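Local atomic coordinates of Baccell_00856 (Bacteroides cellulosilyticus DSM 14838, PDB entry 5MVH), a protein that is a beta-propeller glycoside hydrolase of the BNR repeat-containing family, probably acting as a rhamnosidase on rhamnose-containing glycans. Residues A[96-101]-A[171-176]; A[207-212]-A[279-284]; A[345-350]-A[355-360]; A[163-168]-A[190-195]. All coordinates share one frame; numbering follows the deposited sequence.

Overall arrangement
The four contacts lie round a beta-propeller, in the chain order 1 and 4, whose segments alternate, then 2, then 3. Contact 1 joins the blade of strand 93-97 to the next one, which holds strand 167-174. Contact 4 uses the other end of that strand, its centre about 29 Å from that of contact 1. Contact 2 packs strand 208-215 against strand 281-287 of the following blade, and contact 3 is a hairpin within the blade after that. Leu-168 packs on Leu-210, tying contact 4 to contact 2, and Ala-284 on Tyr-345, tying contact 2 to contact 3. Contacts 1, 2 and 4 thus join neighbouring blades, and contact 3 builds one blade from within.

Contact 1: A[96-101]-A[171-176]; sequences MLDGEG and NHYSVK
Val-175 sets one methyl, CG2, against two acidic side chains of the turn at 98-101. CG2 lies 3.7 Å from Asp-98 CG and 3.3 Å from Glu-100 OE2, and the extended chain of Glu-100 also brushes it with CB and CG. Next to it, Tyr-173 presents CE2 to Asp-98 OD2 at 3.5 Å, the carboxylate and ring planes being parallel. Two waters bridge the segments. One donates to Asp-98 OD2 at 2.7 Å and also hydrogen-bonds Tyr-173 OH, lying in the plane of the ring at its edge. The other donates to both Glu-100 OE2 and Val-175 O, two acceptors that lie 3.2 Å apart with no hydrogen bond between them. Asp-98 OD2 and Tyr-173 OH have protein partners too, His-104 and Arg-118 respectively. The type I turn is closed by Gly-101 N to Asp-98 O, 2.9 Å. With chi1 at 64°, the Asp-98 carboxylate folds back over its own turn, where OD1 accepts from Tyr-102 N and weakly from Glu-100 N. An alanine in place of Asp-98 would remove the carboxylate, and the bridging water, His-104 and these N-H groups would probably lose their acceptor. The two neighbouring propeller blades thus meet here with no direct hydrogen bond between the segments, through methyl packing, one water that reconciles two acceptors at Glu-100 and another that bridges a carboxylate and a phenol.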
loop_
_atom_site.group_PDB
_atom_site.type_symbol
_atom_site.label_atom_id
_atom_site.label_comp_id
_atom_site.label_asym_id
_atom_site.label_seq_id
_atom_site.Cartn_x
_atom_site.Cartn_y
_atom_site.Cartn_z
ATOM N N MET A 96 4.239 10.333 -4.916
ATOM C CA MET A 96 5.177 10.615 -3.828
ATOM C C MET A 96 5.926 11.909 -4.136
ATOM O O MET A 96 6.017 12.322 -5.298
ATOM C CB MET A 96 6.152 9.442 -3.694
ATOM C CG MET A 96 7.110 9.500 -2.523
ATOM S SD MET A 96 6.332 9.658 -0.917
ATOM C CE MET A 96 5.108 8.351 -0.944
ATOM N N LEU A 97 6.408 12.589 -3.100
ATOM C CA LEU A 97 7.295 13.737 -3.289
ATOM C C LEU A 97 8.717 13.333 -2.914
ATOM O O LEU A 97 8.917 12.590 -1.955
ATOM C CB LEU A 97 6.846 14.946 -2.473
ATOM C CG LEU A 97 5.719 15.788 -3.089
ATOM C CD1 LEU A 97 4.404 15.021 -3.065
ATOM C CD2 LEU A 97 5.597 17.144 -2.399
ATOM N N ASP A 98 9.688 13.839 -3.669
ATOM C CA ASP A 98 11.090 13.714 -3.294
ATOM C C ASP A 98 11.435 14.848 -2.322
ATOM O O ASP A 98 10.611 15.716 -2.030
ATOM C CB ASP A 98 12.035 13.620 -4.509
ATOM C CG ASP A 98 12.041 14.869 -5.380
ATOM O OD1 ASP A 98 11.853 15.989 -4.866
ATOM O OD2 ASP A 98 12.250 14.709 -6.607
ATOM N N GLY A 99 12.655 14.798 -1.802
ATOM C CA GLY A 99 13.136 15.740 -0.807
ATOM C C GLY A 99 13.146 17.194 -1.222
ATOM O O GLY A 99 13.034 18.066 -0.353
ATOM N N GLU A 100 13.246 17.463 -2.525
ATOM C CA GLU A 100 13.129 18.837 -3.051
ATOM C C GLU A 100 11.702 19.290 -3.320
ATOM O O GLU A 100 11.512 20.414 -3.726
ATOM C CB GLU A 100 13.921 18.997 -4.347
ATOM C CG GLU A 100 15.428 18.985 -4.209
ATOM C CD GLU A 100 16.117 19.200 -5.549
ATOM O OE1 GLU A 100 15.834 20.203 -6.219
ATOM O OE2 GLU A 100 16.928 18.359 -5.942
ATOM N N GLY A 101 10.709 18.426 -3.122
ATOM C CA GLY A 101 9.294 18.762 -3.321
ATOM C C GLY A 101 8.678 18.461 -4.680
ATOM O O GLY A 101 7.493 18.778 -4.881
ATOM N N ASN A 171 13.882 0.327 -8.243
ATOM C CA ASN A 171 14.740 1.437 -8.670
ATOM C C ASN A 171 14.928 2.446 -7.526
ATOM O O ASN A 171 14.090 2.548 -6.606
ATOM C CB ASN A 171 14.114 2.170 -9.858
ATOM C CG ASN A 171 13.995 1.324 -11.081
ATOM O OD1 ASN A 171 14.775 0.405 -11.311
ATOM N ND2 ASN A 171 13.006 1.655 -11.920
ATOM N N HIS A 172 16.015 3.218 -7.632
ATOM C CA HIS A 172 16.391 4.263 -6.679
ATOM C C HIS A 172 16.496 5.565 -7.449
ATOM O O HIS A 172 17.225 5.603 -8.454
ATOM C CB HIS A 172 17.776 3.971 -6.084
ATOM C CG HIS A 172 18.369 5.112 -5.306
ATOM N ND1 HIS A 172 18.553 5.059 -3.947
ATOM C CD2 HIS A 172 18.893 6.301 -5.703
ATOM C CE1 HIS A 172 19.108 6.186 -3.527
ATOM N NE2 HIS A 172 19.332 6.951 -4.574
ATOM N N TYR A 173 15.805 6.604 -6.994
ATOM C CA TYR A 173 15.963 7.951 -7.547
ATOM C C TYR A 173 16.914 8.768 -6.715
ATOM O O TYR A 173 16.672 8.977 -5.519
ATOM C CB TYR A 173 14.638 8.669 -7.581
ATOM C CG TYR A 173 14.654 10.022 -8.221
ATOM C CD1 TYR A 173 14.842 10.158 -9.606
ATOM C CD2 TYR A 173 14.418 11.167 -7.480
ATOM C CE1 TYR A 173 14.819 11.402 -10.209
ATOM C CE2 TYR A 173 14.384 12.417 -8.087
ATOM C CZ TYR A 173 14.580 12.525 -9.446
ATOM O OH TYR A 173 14.555 13.757 -10.062
ATOM N N SER A 174 17.985 9.252 -7.340
ATOM C CA SER A 174 18.828 10.228 -6.684
ATOM C C SER A 174 18.283 11.617 -6.987
ATOM O O SER A 174 18.324 12.060 -8.139
ATOM C CB SER A 174 20.287 10.112 -7.147
ATOM O OG SER A 174 20.958 11.322 -6.841
ATOM N N VAL A 175 17.792 12.304 -5.957
ATOM C CA VAL A 175 17.273 13.660 -6.096
ATOM C C VAL A 175 18.347 14.694 -6.500
ATOM O O VAL A 175 18.071 15.622 -7.259
ATOM C CB VAL A 175 16.499 14.115 -4.834
ATOM C CG1 VAL A 175 17.417 14.305 -3.620
ATOM C CG2 VAL A 175 15.684 15.379 -5.121
ATOM N N LYS A 176 19.566 14.531 -6.006
ATOM C CA LYS A 176 20.666 15.390 -6.434
ATOM C C LYS A 176 20.980 15.218 -7.927
ATOM O O LYS A 176 21.089 16.192 -8.658
ATOM C CB LYS A 176 21.912 15.139 -5.561
HETATM O O HOH W 1 13.675 15.760 -8.618
HETATM O O HOH W 2 15.918 17.243 -7.970
#

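Contact 2: A[207-212]-A[279-284]; sequences TIHLSW and GNPYIA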
loop_
_atom_site.group_PDB
_atom_site.type_symbol
_atom_site.label_atom_id
_atom_site.label_comp_id
_atom_site.label_asym_id
_atom_site.label_seq_id
_atom_site.Cartn_x
_atom_site.Cartn_y
_atom_site.Cartn_z
ATOM N N THR A 207 14.954 2.447 6.462
ATOM C CA THR A 207 15.096 1.023 6.185
ATOM C C THR A 207 13.906 0.556 5.366
ATOM O O THR A 207 12.750 0.885 5.701
ATOM C CB THR A 207 15.136 0.263 7.513
ATOM O OG1 THR A 207 16.283 0.747 8.252
ATOM C CG2 THR A 207 15.214 -1.254 7.323
ATOM N N ILE A 208 14.182 -0.179 4.293
ATOM C CA ILE A 208 13.112 -0.766 3.482
ATOM C C ILE A 208 12.668 -2.116 4.070
ATOM O O ILE A 208 13.481 -3.051 4.193
ATOM C CB ILE A 208 13.558 -1.026 2.045
ATOM C CG1 ILE A 208 14.050 0.260 1.396
ATOM C CG2 ILE A 208 12.431 -1.616 1.209
ATOM C CD1 ILE A 208 14.928 0.034 0.209
ATOM N N HIS A 209 11.377 -2.215 4.357
ATOM C CA HIS A 209 10.764 -3.460 4.793
ATOM C C HIS A 209 9.996 -4.077 3.656
ATOM O O HIS A 209 9.324 -3.382 2.915
ATOM C CB HIS A 209 9.826 -3.206 5.946
ATOM C CG HIS A 209 10.506 -2.673 7.162
ATOM N ND1 HIS A 209 10.969 -3.487 8.173
ATOM C CD2 HIS A 209 10.767 -1.402 7.541
ATOM C CE1 HIS A 209 11.511 -2.737 9.119
ATOM N NE2 HIS A 209 11.415 -1.464 8.752
ATOM N N LEU A 210 10.075 -5.395 3.554
ATOM C CA LEU A 210 9.455 -6.149 2.470
ATOM C C LEU A 210 8.839 -7.434 2.968
ATOM O O LEU A 210 9.510 -8.253 3.608
ATOM C CB LEU A 210 10.509 -6.462 1.375
ATOM C CG LEU A 210 10.173 -7.456 0.265
ATOM C CD1 LEU A 210 9.042 -7.004 -0.636
ATOM C CD2 LEU A 210 11.374 -7.766 -0.607
ATOM N N SER A 211 7.585 -7.655 2.609
ATOM C CA SER A 211 6.929 -8.898 2.940
ATOM C C SER A 211 6.121 -9.387 1.742
ATOM O O SER A 211 5.755 -8.595 0.866
ATOM C CB SER A 211 6.099 -8.748 4.217
ATOM O OG SER A 211 5.020 -7.833 4.094
ATOM N N TRP A 212 5.914 -10.691 1.657
ATOM C CA TRP A 212 5.178 -11.258 0.516
ATOM C C TRP A 212 4.553 -12.588 0.862
ATOM O O TRP A 212 4.930 -13.194 1.810
ATOM C CB TRP A 212 6.093 -11.408 -0.721
ATOM C CG TRP A 212 7.152 -12.406 -0.613
ATOM C CD1 TRP A 212 7.130 -13.650 -1.119
ATOM C CD2 TRP A 212 8.439 -12.226 -0.023
ATOM N NE1 TRP A 212 8.324 -14.292 -0.876
ATOM C CE2 TRP A 212 9.148 -13.448 -0.192
ATOM C CE3 TRP A 212 9.057 -11.171 0.658
ATOM C CZ2 TRP A 212 10.449 -13.641 0.278
ATOM C CZ3 TRP A 212 10.390 -11.361 1.134
ATOM C CH2 TRP A 212 11.053 -12.620 0.937
ATOM N N GLY A 279 12.155 0.147 14.274
ATOM C CA GLY A 279 12.372 -0.599 13.043
ATOM C C GLY A 279 11.774 -1.978 13.000
ATOM O O GLY A 279 12.204 -2.784 12.181
ATOM N N ASN A 280 10.789 -2.259 13.862
ATOM C CA ASN A 280 10.150 -3.565 13.874
ATOM C C ASN A 280 8.985 -3.592 12.874
ATOM O O ASN A 280 8.193 -2.685 12.870
ATOM C CB ASN A 280 9.669 -3.901 15.280
ATOM C CG ASN A 280 10.826 -4.123 16.229
ATOM O OD1 ASN A 280 11.820 -4.698 15.825
ATOM N ND2 ASN A 280 10.722 -3.636 17.478
ATOM N N PRO A 281 8.908 -4.626 12.043
ATOM C CA PRO A 281 7.834 -4.775 11.031
ATOM C C PRO A 281 6.495 -5.304 11.573
ATOM O O PRO A 281 6.444 -6.183 12.447
ATOM C CB PRO A 281 8.456 -5.762 10.045
ATOM C CG PRO A 281 9.278 -6.649 10.918
ATOM C CD PRO A 281 9.833 -5.763 11.991
ATOM N N TYR A 282 5.412 -4.776 11.010
ATOM C CA TYR A 282 4.053 -5.258 11.282
ATOM C C TYR A 282 3.353 -5.461 9.950
ATOM O O TYR A 282 3.393 -4.588 9.094
ATOM C CB TYR A 282 3.243 -4.252 12.097
ATOM C CG TYR A 282 3.850 -3.941 13.439
ATOM C CD1 TYR A 282 5.000 -3.178 13.523
ATOM C CD2 TYR A 282 3.292 -4.422 14.619
ATOM C CE1 TYR A 282 5.580 -2.890 14.734
ATOM C CE2 TYR A 282 3.882 -4.132 15.848
ATOM C CZ TYR A 282 5.031 -3.364 15.875
ATOM O OH TYR A 282 5.668 -3.032 17.033
ATOM N N ILE A 283 2.682 -6.588 9.791
ATOM C CA ILE A 283 2.018 -6.917 8.526
ATOM C C ILE A 283 0.537 -7.142 8.810
ATOM O O ILE A 283 0.171 -7.849 9.776
ATOM C CB ILE A 283 2.628 -8.178 7.868
ATOM C CG1 ILE A 283 4.132 -8.045 7.656
ATOM C CG2 ILE A 283 1.948 -8.477 6.544
ATOM C CD1 ILE A 283 4.814 -9.403 7.619
ATOM N N ALA A 284 -0.320 -6.538 7.980
ATOM C CA ALA A 284 -1.765 -6.624 8.146
ATOM C C ALA A 284 -2.344 -7.394 6.971
ATOM O O ALA A 284 -2.074 -7.058 5.827
ATOM C CB ALA A 284 -2.361 -5.232 8.209
#
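Strands 208-212 and 281-284 run in broadly the same sense, diverging, and too far apart for backbone pairing, His-209 CA lying 7.0 Å from Pro-281 CA and Ser-211 CA 7.7 Å from Ile-283 CA. They belong to adjacent blades of the propeller, and every second residue fills the space between them. His-209 turns an edge of its ring to the turn before strand 281-284, so that CE1 comes to 3.1 Å from Gly-279 O, near the ring plane. Pro-281 crosses the imidazole at about a right angle, its CB 3.9 Å from ND1. Thr-207 CG2 lies over one face of the ring, and Tyr-228 at ND1 and Asp-203 at NE2 fix its rotation by hydrogen bonds. Further along, Ile-283 has CG1 beside its backbone N (chi1 -56°), which brings that branch to 3.7 Å from Ser-211 OG and carries CD1 to 3.7 Å from Ser-211 CB. The Ser-211 hydroxyl has its polar partner in Gln-199. Cutting Ile-283 back to an alanine would probably open a gap beside Ser-211 and Met-273. The seam is thus held by packing, the imidazole CH edge meeting Gly-279 O and Ser-211 OG lying against Ile-283, without a hydrogen bond between segments.

Contact 3: A[345-350]-A[355-360]; sequences YIFRDE and RVSLAH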
loop_
_atom_site.group_PDB
_atom_site.type_symbol
_atom_site.label_atom_id
_atom_site.label_comp_id
_atom_site.label_asym_id
_atom_site.label_seq_id
_atom_site.Cartn_x
_atom_site.Cartn_y
_atom_site.Cartn_z
ATOM N N TYR A 345 -5.696 -0.132 13.074
ATOM C CA TYR A 345 -5.860 -1.170 12.068
ATOM C C TYR A 345 -7.137 -0.824 11.338
ATOM O O TYR A 345 -8.258 -0.930 11.902
ATOM C CB TYR A 345 -5.906 -2.532 12.775
ATOM C CG TYR A 345 -5.822 -3.761 11.903
ATOM C CD1 TYR A 345 -6.892 -4.135 11.076
ATOM C CD2 TYR A 345 -4.708 -4.600 11.943
ATOM C CE1 TYR A 345 -6.824 -5.287 10.294
ATOM C CE2 TYR A 345 -4.642 -5.737 11.163
ATOM C CZ TYR A 345 -5.707 -6.092 10.358
ATOM O OH TYR A 345 -5.642 -7.197 9.575
ATOM N N ILE A 346 -6.989 -0.378 10.090
ATOM C CA ILE A 346 -8.106 0.177 9.336
ATOM C C ILE A 346 -8.672 -0.893 8.384
ATOM O O ILE A 346 -7.915 -1.543 7.640
ATOM C CB ILE A 346 -7.668 1.437 8.538
ATOM C CG1 ILE A 346 -7.014 2.503 9.457
ATOM C CG2 ILE A 346 -8.841 1.990 7.749
ATOM C CD1 ILE A 346 -7.929 3.109 10.517
ATOM N N PHE A 347 -9.991 -1.045 8.376
ATOM C CA PHE A 347 -10.640 -2.073 7.595
ATOM C C PHE A 347 -12.035 -1.648 7.139
ATOM O O PHE A 347 -12.502 -0.544 7.420
ATOM C CB PHE A 347 -10.647 -3.421 8.365
ATOM C CG PHE A 347 -11.593 -3.482 9.554
ATOM C CD1 PHE A 347 -11.245 -2.922 10.789
ATOM C CD2 PHE A 347 -12.832 -4.150 9.456
ATOM C CE1 PHE A 347 -12.129 -2.982 11.883
ATOM C CE2 PHE A 347 -13.707 -4.216 10.543
ATOM C CZ PHE A 347 -13.345 -3.647 11.765
ATOM N N ARG A 348 -12.677 -2.522 6.377
ATOM C CA ARG A 348 -14.052 -2.322 5.963
ATOM C C ARG A 348 -14.649 -3.721 5.855
ATOM O O ARG A 348 -14.002 -4.620 5.331
ATOM C CB ARG A 348 -14.100 -1.542 4.646
ATOM C CG ARG A 348 -15.451 -1.492 3.933
ATOM C CD ARG A 348 -15.687 -2.646 2.972
ATOM N NE ARG A 348 -14.715 -2.684 1.901
ATOM C CZ ARG A 348 -14.570 -3.686 1.049
ATOM N NH1 ARG A 348 -15.328 -4.794 1.138
ATOM N NH2 ARG A 348 -13.637 -3.605 0.125
ATOM N N ASP A 349 -15.871 -3.900 6.346
ATOM C CA ASP A 349 -16.460 -5.241 6.498
ATOM C C ASP A 349 -17.988 -5.183 6.312
ATOM O O ASP A 349 -18.677 -4.317 6.912
ATOM C CB ASP A 349 -16.094 -5.721 7.888
ATOM C CG ASP A 349 -16.354 -7.212 8.139
ATOM O OD1 ASP A 349 -17.229 -7.843 7.520
ATOM O OD2 ASP A 349 -15.633 -7.747 9.010
ATOM N N GLU A 350 -18.524 -6.112 5.523
ATOM C CA GLU A 350 -20.001 -6.245 5.356
ATOM C C GLU A 350 -20.758 -6.457 6.690
ATOM O O GLU A 350 -21.914 -6.038 6.825
ATOM C CB GLU A 350 -20.366 -7.355 4.363
ATOM C CG GLU A 350 -19.989 -8.777 4.773
ATOM C CD GLU A 350 -20.623 -9.845 3.878
ATOM O OE1 GLU A 350 -20.172 -10.999 3.911
ATOM O OE2 GLU A 350 -21.581 -9.537 3.132
ATOM N N ARG A 355 -18.790 0.193 6.235
ATOM C CA ARG A 355 -18.295 1.494 6.634
ATOM C C ARG A 355 -16.784 1.453 6.681
ATOM O O ARG A 355 -16.169 0.387 6.588
ATOM C CB ARG A 355 -18.818 1.863 8.026
ATOM C CG ARG A 355 -20.328 1.997 8.066
ATOM C CD ARG A 355 -20.825 2.014 9.489
ATOM N NE ARG A 355 -22.237 2.351 9.539
ATOM C CZ ARG A 355 -22.952 2.487 10.664
ATOM N NH1 ARG A 355 -22.396 2.319 11.865
ATOM N NH2 ARG A 355 -24.243 2.776 10.584
ATOM N N VAL A 356 -16.190 2.630 6.858
ATOM C CA VAL A 356 -14.793 2.718 7.255
ATOM C C VAL A 356 -14.763 2.330 8.723
ATOM O O VAL A 356 -15.475 2.938 9.509
ATOM C CB VAL A 356 -14.244 4.147 7.104
ATOM C CG1 VAL A 356 -12.804 4.214 7.648
ATOM C CG2 VAL A 356 -14.353 4.585 5.633
ATOM N N SER A 357 -13.933 1.350 9.091
ATOM C CA SER A 357 -13.854 0.873 10.474
ATOM C C SER A 357 -12.420 0.879 10.988
ATOM O O SER A 357 -11.449 0.788 10.206
ATOM C CB SER A 357 -14.420 -0.526 10.587
ATOM O OG SER A 357 -15.801 -0.509 10.296
ATOM N N LEU A 358 -12.328 1.020 12.309
ATOM C CA LEU A 358 -11.087 1.045 13.051
ATOM C C LEU A 358 -11.089 -0.067 14.088
ATOM O O LEU A 358 -11.994 -0.142 14.936
ATOM C CB LEU A 358 -10.890 2.381 13.758
ATOM C CG LEU A 358 -9.757 2.473 14.784
ATOM C CD1 LEU A 358 -8.415 2.215 14.137
ATOM C CD2 LEU A 358 -9.790 3.819 15.511
ATOM N N ALA A 359 -10.064 -0.913 14.010
ATOM C CA ALA A 359 -9.721 -1.832 15.080
ATOM C C ALA A 359 -8.500 -1.226 15.766
ATOM O O ALA A 359 -7.480 -0.990 15.120
ATOM C CB ALA A 359 -9.412 -3.216 14.515
ATOM N N HIS A 360 -8.609 -0.922 17.060
ATOM C CA HIS A 360 -7.542 -0.222 17.775
ATOM C C HIS A 360 -7.058 -1.059 18.938
ATOM O O HIS A 360 -7.882 -1.613 19.650
ATOM C CB HIS A 360 -8.025 1.140 18.276
ATOM C CG HIS A 360 -7.009 1.889 19.077
ATOM N ND1 HIS A 360 -6.977 1.851 20.452
ATOM C CD2 HIS A 360 -5.992 2.708 18.700
ATOM C CE1 HIS A 360 -5.981 2.603 20.894
ATOM N NE2 HIS A 360 -5.370 3.143 19.851
HETATM O O HOH W 3 -16.915 -1.717 7.960
#
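Strands 345-347 and 357-360 pair antiparallel at 153°, with Tyr-345 opposite Ala-359 and Phe-347 opposite Ser-357 as hydrogen-bonded pairs and Ile-346 opposite Leu-358 as the non-hydrogen-bonded pair between them. The bonds from Phe-347 N to Ser-357 O, 3.0 Å, and from Ala-359 N to Tyr-345 O, 2.8 Å, are nearly straight; Tyr-345 N to Ala-359 O is more bent, at 139°. Phe-347 takes the tight position between its backbone N and carbonyl carbon, chi1 72°, which folds the ring across the partner strand. Ser-357 CB then sits over one ring face in a CH-pi contact, 3.6 Å from the centroid, while Ala-359 CB meets CE1 at 3.8 Å. This is the beta hairpin formed by the two middle strands of a four-stranded propeller blade; strand 369-373 flanks it, with Phe-371 touching Phe-347 and Ala-359. On the other face of the sheet, Ile-346 CD1 meets Leu-358 CD1 at 3.8 Å, near Leu-399. Beside Asp-349 and Arg-355, a water accepts from Asp-349 N and donates to Arg-355 O and Ser-357 OG. Arg-348 lays CG 3.3 Å from Arg-355 O before its chain bends off toward Trp-382 O, and Ser-357 OG also bonds Asp-373.

Contact 4: A[163-168]-A[190-195]; sequences SGRGNL and GEDQRN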
loop_
_atom_site.group_PDB
_atom_site.type_symbol
_atom_site.label_atom_id
_atom_site.label_comp_id
_atom_site.label_asym_id
_atom_site.label_seq_id
_atom_site.Cartn_x
_atom_site.Cartn_y
_atom_site.Cartn_z
ATOM N N SER A 163 8.683 -11.531 -18.298
ATOM C CA SER A 163 9.204 -12.901 -18.325
ATOM C C SER A 163 8.120 -13.988 -18.367
ATOM O O SER A 163 8.454 -15.154 -18.514
ATOM C CB SER A 163 10.085 -13.163 -17.106
ATOM O OG SER A 163 9.308 -13.410 -15.949
ATOM N N GLY A 164 6.862 -13.614 -18.167
ATOM C CA GLY A 164 5.765 -14.571 -17.994
ATOM C C GLY A 164 5.362 -14.798 -16.536
ATOM O O GLY A 164 4.344 -15.422 -16.266
ATOM N N ARG A 165 6.174 -14.304 -15.599
ATOM C CA ARG A 165 5.861 -14.324 -14.164
ATOM C C ARG A 165 6.104 -12.926 -13.606
ATOM O O ARG A 165 6.992 -12.231 -14.070
ATOM C CB ARG A 165 6.717 -15.366 -13.440
ATOM C CG ARG A 165 6.798 -16.680 -14.211
ATOM C CD ARG A 165 7.313 -17.842 -13.387
ATOM N NE ARG A 165 6.283 -18.274 -12.477
ATOM C CZ ARG A 165 5.615 -19.428 -12.500
ATOM N NH1 ARG A 165 4.697 -19.619 -11.576
ATOM N NH2 ARG A 165 5.819 -20.382 -13.404
ATOM N N GLY A 166 5.260 -12.484 -12.671
ATOM C CA GLY A 166 5.409 -11.151 -12.064
ATOM C C GLY A 166 6.684 -11.081 -11.243
ATOM O O GLY A 166 6.852 -11.854 -10.317
ATOM N N ASN A 167 7.581 -10.185 -11.613
ATOM C CA ASN A 167 8.902 -10.063 -11.004
ATOM C C ASN A 167 9.060 -8.683 -10.349
ATOM O O ASN A 167 8.672 -7.673 -10.941
ATOM C CB ASN A 167 9.992 -10.254 -12.043
ATOM C CG ASN A 167 11.386 -10.094 -11.445
ATOM O OD1 ASN A 167 11.735 -10.788 -10.502
ATOM N ND2 ASN A 167 12.151 -9.148 -11.962
ATOM N N LEU A 168 9.615 -8.672 -9.134
ATOM C CA LEU A 168 9.808 -7.431 -8.372
ATOM C C LEU A 168 11.007 -6.698 -8.910
ATOM O O LEU A 168 12.120 -7.213 -8.846
ATOM C CB LEU A 168 9.995 -7.714 -6.862
ATOM C CG LEU A 168 9.921 -6.499 -5.919
ATOM C CD1 LEU A 168 9.782 -6.936 -4.457
ATOM C CD2 LEU A 168 11.103 -5.547 -6.066
ATOM N N GLY A 190 10.963 -16.821 -7.930
ATOM C CA GLY A 190 10.013 -17.941 -7.959
ATOM C C GLY A 190 10.508 -19.174 -8.685
ATOM O O GLY A 190 9.774 -20.153 -8.805
ATOM N N GLU A 191 11.733 -19.115 -9.208
ATOM C CA GLU A 191 12.398 -20.267 -9.833
ATOM C C GLU A 191 11.559 -20.923 -10.937
ATOM O O GLU A 191 11.517 -22.146 -11.038
ATOM C CB GLU A 191 12.759 -21.309 -8.766
ATOM C CG GLU A 191 13.689 -20.801 -7.681
ATOM C CD GLU A 191 13.852 -21.815 -6.579
ATOM O OE1 GLU A 191 14.757 -22.670 -6.698
ATOM O OE2 GLU A 191 13.051 -21.785 -5.620
ATOM N N ASP A 192 10.840 -20.112 -11.703
ATOM C CA ASP A 192 9.959 -20.610 -12.761
ATOM C C ASP A 192 8.972 -21.670 -12.281
ATOM O O ASP A 192 8.543 -22.546 -13.049
ATOM C CB ASP A 192 10.798 -21.141 -13.935
ATOM C CG ASP A 192 10.682 -20.264 -15.115
ATOM O OD1 ASP A 192 11.421 -19.255 -15.145
ATOM O OD2 ASP A 192 9.820 -20.560 -15.974
ATOM N N GLN A 193 8.605 -21.544 -11.007
ATOM C CA GLN A 193 7.844 -22.535 -10.281
ATOM C C GLN A 193 6.610 -21.904 -9.657
ATOM O O GLN A 193 5.498 -22.422 -9.817
ATOM C CB GLN A 193 8.720 -23.090 -9.161
ATOM C CG GLN A 193 8.200 -24.327 -8.482
ATOM C CD GLN A 193 8.814 -25.570 -9.062
ATOM O OE1 GLN A 193 8.108 -26.401 -9.624
ATOM N NE2 GLN A 193 10.146 -25.699 -8.943
ATOM N N ARG A 194 6.841 -20.811 -8.907
ATOM C CA ARG A 194 5.837 -20.135 -8.116
ATOM C C ARG A 194 5.831 -18.633 -8.362
ATOM O O ARG A 194 6.769 -18.050 -8.929
ATOM C CB ARG A 194 6.044 -20.393 -6.622
ATOM C CG ARG A 194 7.371 -19.890 -6.022
ATOM C CD ARG A 194 7.581 -20.380 -4.575
ATOM N NE ARG A 194 7.382 -21.827 -4.538
ATOM C CZ ARG A 194 8.268 -22.745 -4.933
ATOM N NH1 ARG A 194 9.501 -22.412 -5.331
ATOM N NH2 ARG A 194 7.915 -24.030 -4.928
ATOM N N ASN A 195 4.738 -18.040 -7.912
ATOM C CA ASN A 195 4.482 -16.618 -8.011
ATOM C C ASN A 195 4.609 -16.002 -6.619
ATOM O O ASN A 195 4.573 -16.702 -5.616
ATOM C CB ASN A 195 3.076 -16.443 -8.527
ATOM C CG ASN A 195 2.884 -17.129 -9.855
ATOM O OD1 ASN A 195 2.014 -18.012 -10.023
ATOM N ND2 ASN A 195 3.719 -16.755 -10.802
HETATM O O HOH W 4 7.134 -21.395 -15.651
#
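Van der Waals packing comes first: Arg-165 lays one face of its guanidinium over the backbone of Asp-192, Gln-193 and Arg-194, with Gln-193 N 3.8 Å above the plane and offset toward the rim. A bend at chi3 (74°) turns the group onto that backbone, and CD rests 3.9 Å from Asp-192 CA. The Asn-195 side chain meets the guanidinium at its edge, the planes of the two groups 25° apart.

One clear polar link between the segments is a water. Lying in the guanidinium plane, it accepts from Arg-165 NH2 at 2.8 Å and donates to both Asp-192 OD2, also at 2.8 Å, and Asp-192 O. The opposite charges themselves stay apart, Arg-165 NH2 lying 4.8 Å from Asp-192 OD2.

Hydrogen bonds within each segment shape the two surfaces. Ser-163 OG accepts from Arg-165 N at 3.3 Å in an ST turn that sets the arginine's backbone. Across from it, Gly-190 O takes two bonds, from Gln-193 N at 2.9 Å and from Arg-194 N, curling the chain into a compact turn. Arg-194 forms a salt bridge with Glu-216 and a second, long one with Glu-191 in its own segment.

The contact lies at the surface, joining the turn before strand 167-174 to the link into the next blade at strand 195-202. It probably owes much of its cohesion to a cation spread over peptide groups, and the nearby carboxylate is likely to add a favourable, water-mediated attraction.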